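Local atomic coordinates of rhizobiales Sp. Pch2 (Marine metagenome, PDB entry 6PB3), a protein that probably acts as a hexameric AAA+ ATPase of the TRIP13/Pch2 type that remodels HORMA domain proteins in bacterial immunity against bacteriophage. Residues 107-112 / 151-156. Residues are numbered along the deposited sequence; the frame is centred on the assembly and turned at random.
Sequences TLLPLS and GAVILL
Ile154 O is gripped by two groups of the other strand: it accepts an almost straight hydrogen bond from Leu109 N (2.7 Å, 178° at the hydrogen), and a weaker CA-H...O contact from Leu108 CA. Thr107 O is used in the same double way, by Ile154 N and by Val153 CA. Five backbone hydrogen bonds join the strands as a parallel ladder: Thr107, Leu109 and Leu111 give their N-H groups to the carbonyls of Ala152, Ile154 and Leu156 in turn, while Thr107 O and Leu109 O accept from Ile154 N and Leu156 N. Pro110, lacking an N-H, is tolerated because its N turns away from 151-156; the bonds around it, Leu156 N to Leu109 O (2.9 Å) and Leu111 N to Leu156 O (2.7 Å), therefore form unhindered.

Mostly apolar side chains line both faces. On the face of Leu108, Pro110, Ile154 and Leu156, Leu108 CG lies anti to the backbone N (chi1 177°), and its CD1 swings across to Ile154 CG2 at 3.7 Å while also approaching Leu156 CB. Beta-branched Ile154 suits this place, its CG2 providing a methyl close to the backbone. On the other face, where polar Thr107 stands at the partly exposed edge, the side chains of Leu109 and Val153 cross obliquely, with Leu109 CD1 3.7 Å from Val153 CG1, and Leu155 turns a methyl back over the neighbouring strand, its CD1 lying 4.0 Å from Leu109 CB.

These are adjacent strands of the parallel core sheet of a AAA+ domain. Strand 15-17 pairs antiparallel beyond 105-111, and strand 197-203 flanks 151-157, its Ile200 packing on Ile154 and Leu156. Helix 124-141, which lies in the beta-alpha-beta crossover between the two strands, packs on the Leu109-Val153 face, its Thr135 touching both residues.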
ATOM      1  N   THR A 107       3.097  -5.624  44.300  1.00 65.96           N
ATOM      2  CA  THR A 107       2.642  -6.850  43.666  1.00 55.60           C
ATOM      3  C   THR A 107       2.438  -6.582  42.181  1.00 57.98           C
ATOM      4  O   THR A 107       1.672  -5.683  41.809  1.00 59.37           O
ATOM      5  CB  THR A 107       1.339  -7.333  44.301  1.00 69.56           C
ATOM      6  OG1 THR A 107       1.543  -7.595  45.696  1.00 81.19           O
ATOM      7  CG2 THR A 107       0.860  -8.593  43.614  1.00 77.33           C
ATOM      8  N   LEU A 108       3.108  -7.355  41.338  1.00 64.91           N
ATOM      9  CA  LEU A 108       2.945  -7.239  39.892  1.00 68.16           C
ATOM     10  C   LEU A 108       2.008  -8.328  39.394  1.00 69.16           C
ATOM     11  O   LEU A 108       2.221  -9.514  39.671  1.00 63.32           O
ATOM     12  CB  LEU A 108       4.291  -7.337  39.182  1.00 71.75           C
ATOM     13  CG  LEU A 108       4.259  -7.314  37.659  1.00 74.85           C
ATOM     14  CD1 LEU A 108       4.243  -5.876  37.137  1.00 58.79           C
ATOM     15  CD2 LEU A 108       5.450  -8.083  37.117  1.00 81.99           C
ATOM     16  N   LEU A 109       0.970  -7.922  38.667  1.00 69.37           N
ATOM     17  CA  LEU A 109       0.029  -8.856  38.060  1.00 66.92           C
ATOM     18  C   LEU A 109       0.224  -8.825  36.553  1.00 72.42           C
ATOM     19  O   LEU A 109      -0.239  -7.888  35.886  1.00 71.04           O
ATOM     20  CB  LEU A 109      -1.418  -8.502  38.419  1.00 58.36           C
ATOM     21  CG  LEU A 109      -1.697  -8.442  39.924  1.00 74.59           C
ATOM     22  CD1 LEU A 109      -3.080  -7.887  40.174  1.00 67.91           C
ATOM     23  CD2 LEU A 109      -1.535  -9.809  40.581  1.00 78.05           C
ATOM     24  N   PRO A 110       0.891  -9.818  35.967  1.00 79.89           N
ATOM     25  CA  PRO A 110       1.034  -9.849  34.506  1.00 74.03           C
ATOM     26  C   PRO A 110      -0.205 -10.463  33.869  1.00 70.27           C
ATOM     27  O   PRO A 110      -0.658 -11.542  34.261  1.00 71.20           O
ATOM     28  CB  PRO A 110       2.267 -10.729  34.285  1.00 81.82           C
ATOM     29  CG  PRO A 110       2.208 -11.694  35.439  1.00 99.70           C
ATOM     30  CD  PRO A 110       1.592 -10.941  36.617  1.00 83.14           C
ATOM     31  N   LEU A 111      -0.769  -9.744  32.905  1.00 64.79           N
ATOM     32  CA  LEU A 111      -1.900 -10.233  32.131  1.00 89.08           C
ATOM     33  C   LEU A 111      -1.400 -11.091  30.973  1.00 91.41           C
ATOM     34  O   LEU A 111      -0.754 -10.580  30.053  1.00104.97           O
ATOM     35  CB  LEU A 111      -2.727  -9.065  31.608  1.00 78.50           C
ATOM     36  CG  LEU A 111      -4.228  -9.321  31.612  1.00 81.04           C
ATOM     37  CD1 LEU A 111      -4.951  -8.089  31.115  1.00 78.82           C
ATOM     38  CD2 LEU A 111      -4.559 -10.512  30.761  1.00 81.69           C
ATOM     39  N   SER A 112      -1.705 -12.388  31.016  1.00 91.34           N
ATOM     40  CA  SER A 112      -1.433 -13.287  29.891  1.00105.06           C
ATOM     41  C   SER A 112      -2.454 -13.100  28.776  1.00103.67           C
ATOM     42  O   SER A 112      -3.077 -14.059  28.334  1.00116.66           O
ATOM     43  CB  SER A 112      -1.428 -14.748  30.351  1.00116.66           C
ATOM     44  OG  SER A 112      -2.673 -15.119  30.920  1.00119.28           O
ATOM     45  N   GLY A 151       1.365  -0.517  50.255  1.00 83.45           N
ATOM     46  CA  GLY A 151       1.880  -1.232  49.111  1.00 63.86           C
ATOM     47  C   GLY A 151       1.206  -0.730  47.855  1.00 68.55           C
ATOM     48  O   GLY A 151       0.407   0.208  47.890  1.00 64.44           O
ATOM     49  N   ALA A 152       1.529  -1.365  46.735  1.00 63.30           N
ATOM     50  CA  ALA A 152       0.903  -1.005  45.472  1.00 62.87           C
ATOM     51  C   ALA A 152       0.791  -2.230  44.587  1.00 66.90           C
ATOM     52  O   ALA A 152       1.417  -3.264  44.837  1.00 66.29           O
ATOM     53  CB  ALA A 152       1.675   0.095  44.742  1.00 48.68           C
ATOM     54  N   VAL A 153      -0.017  -2.081  43.536  1.00 58.25           N
ATOM     55  CA  VAL A 153      -0.336  -3.142  42.591  1.00 55.50           C
ATOM     56  C   VAL A 153      -0.086  -2.630  41.181  1.00 64.93           C
ATOM     57  O   VAL A 153      -0.698  -1.642  40.765  1.00 56.42           O
ATOM     58  CB  VAL A 153      -1.797  -3.596  42.712  1.00 65.64           C
ATOM     59  CG1 VAL A 153      -2.079  -4.693  41.676  1.00 58.26           C
ATOM     60  CG2 VAL A 153      -2.101  -4.067  44.122  1.00 79.34           C
ATOM     61  N   ILE A 154       0.762  -3.325  40.428  1.00 62.29           N
ATOM     62  CA  ILE A 154       1.006  -2.981  39.033  1.00 49.29           C
ATOM     63  C   ILE A 154       0.369  -4.051  38.165  1.00 53.51           C
ATOM     64  O   ILE A 154       0.644  -5.247  38.329  1.00 57.09           O
ATOM     65  CB  ILE A 154       2.499  -2.856  38.714  1.00 55.50           C
ATOM     66  CG1 ILE A 154       3.131  -1.756  39.565  1.00 58.52           C
ATOM     67  CG2 ILE A 154       2.666  -2.546  37.223  1.00 56.88           C
ATOM     68  CD1 ILE A 154       4.645  -1.676  39.420  1.00 62.99           C
ATOM     69  N   LEU A 155      -0.487  -3.627  37.251  1.00 49.89           N
ATOM     70  CA  LEU A 155      -1.035  -4.520  36.248  1.00 51.51           C
ATOM     71  C   LEU A 155      -0.204  -4.345  34.977  1.00 55.02           C
ATOM     72  O   LEU A 155      -0.009  -3.220  34.508  1.00 55.55           O
ATOM     73  CB  LEU A 155      -2.513  -4.208  36.018  1.00 49.82           C
ATOM     74  CG  LEU A 155      -3.278  -5.073  35.021  1.00 65.22           C
ATOM     75  CD1 LEU A 155      -3.377  -6.519  35.494  1.00 63.42           C
ATOM     76  CD2 LEU A 155      -4.665  -4.481  34.817  1.00 77.63           C
ATOM     77  N   LEU A 156       0.308  -5.444  34.440  1.00 51.10           N
ATOM     78  CA  LEU A 156       1.120  -5.411  33.227  1.00 58.57           C
ATOM     79  C   LEU A 156       0.375  -6.085  32.084  1.00 64.41           C
ATOM     80  O   LEU A 156      -0.113  -7.212  32.238  1.00 62.55           O
ATOM     81  CB  LEU A 156       2.473  -6.093  33.472  1.00 56.79           C
ATOM     82  CG  LEU A 156       3.458  -6.237  32.307  1.00 70.36           C
ATOM     83  CD1 LEU A 156       3.554  -4.979  31.435  1.00 65.57           C
ATOM     84  CD2 LEU A 156       4.850  -6.623  32.850  1.00 72.33           C
TER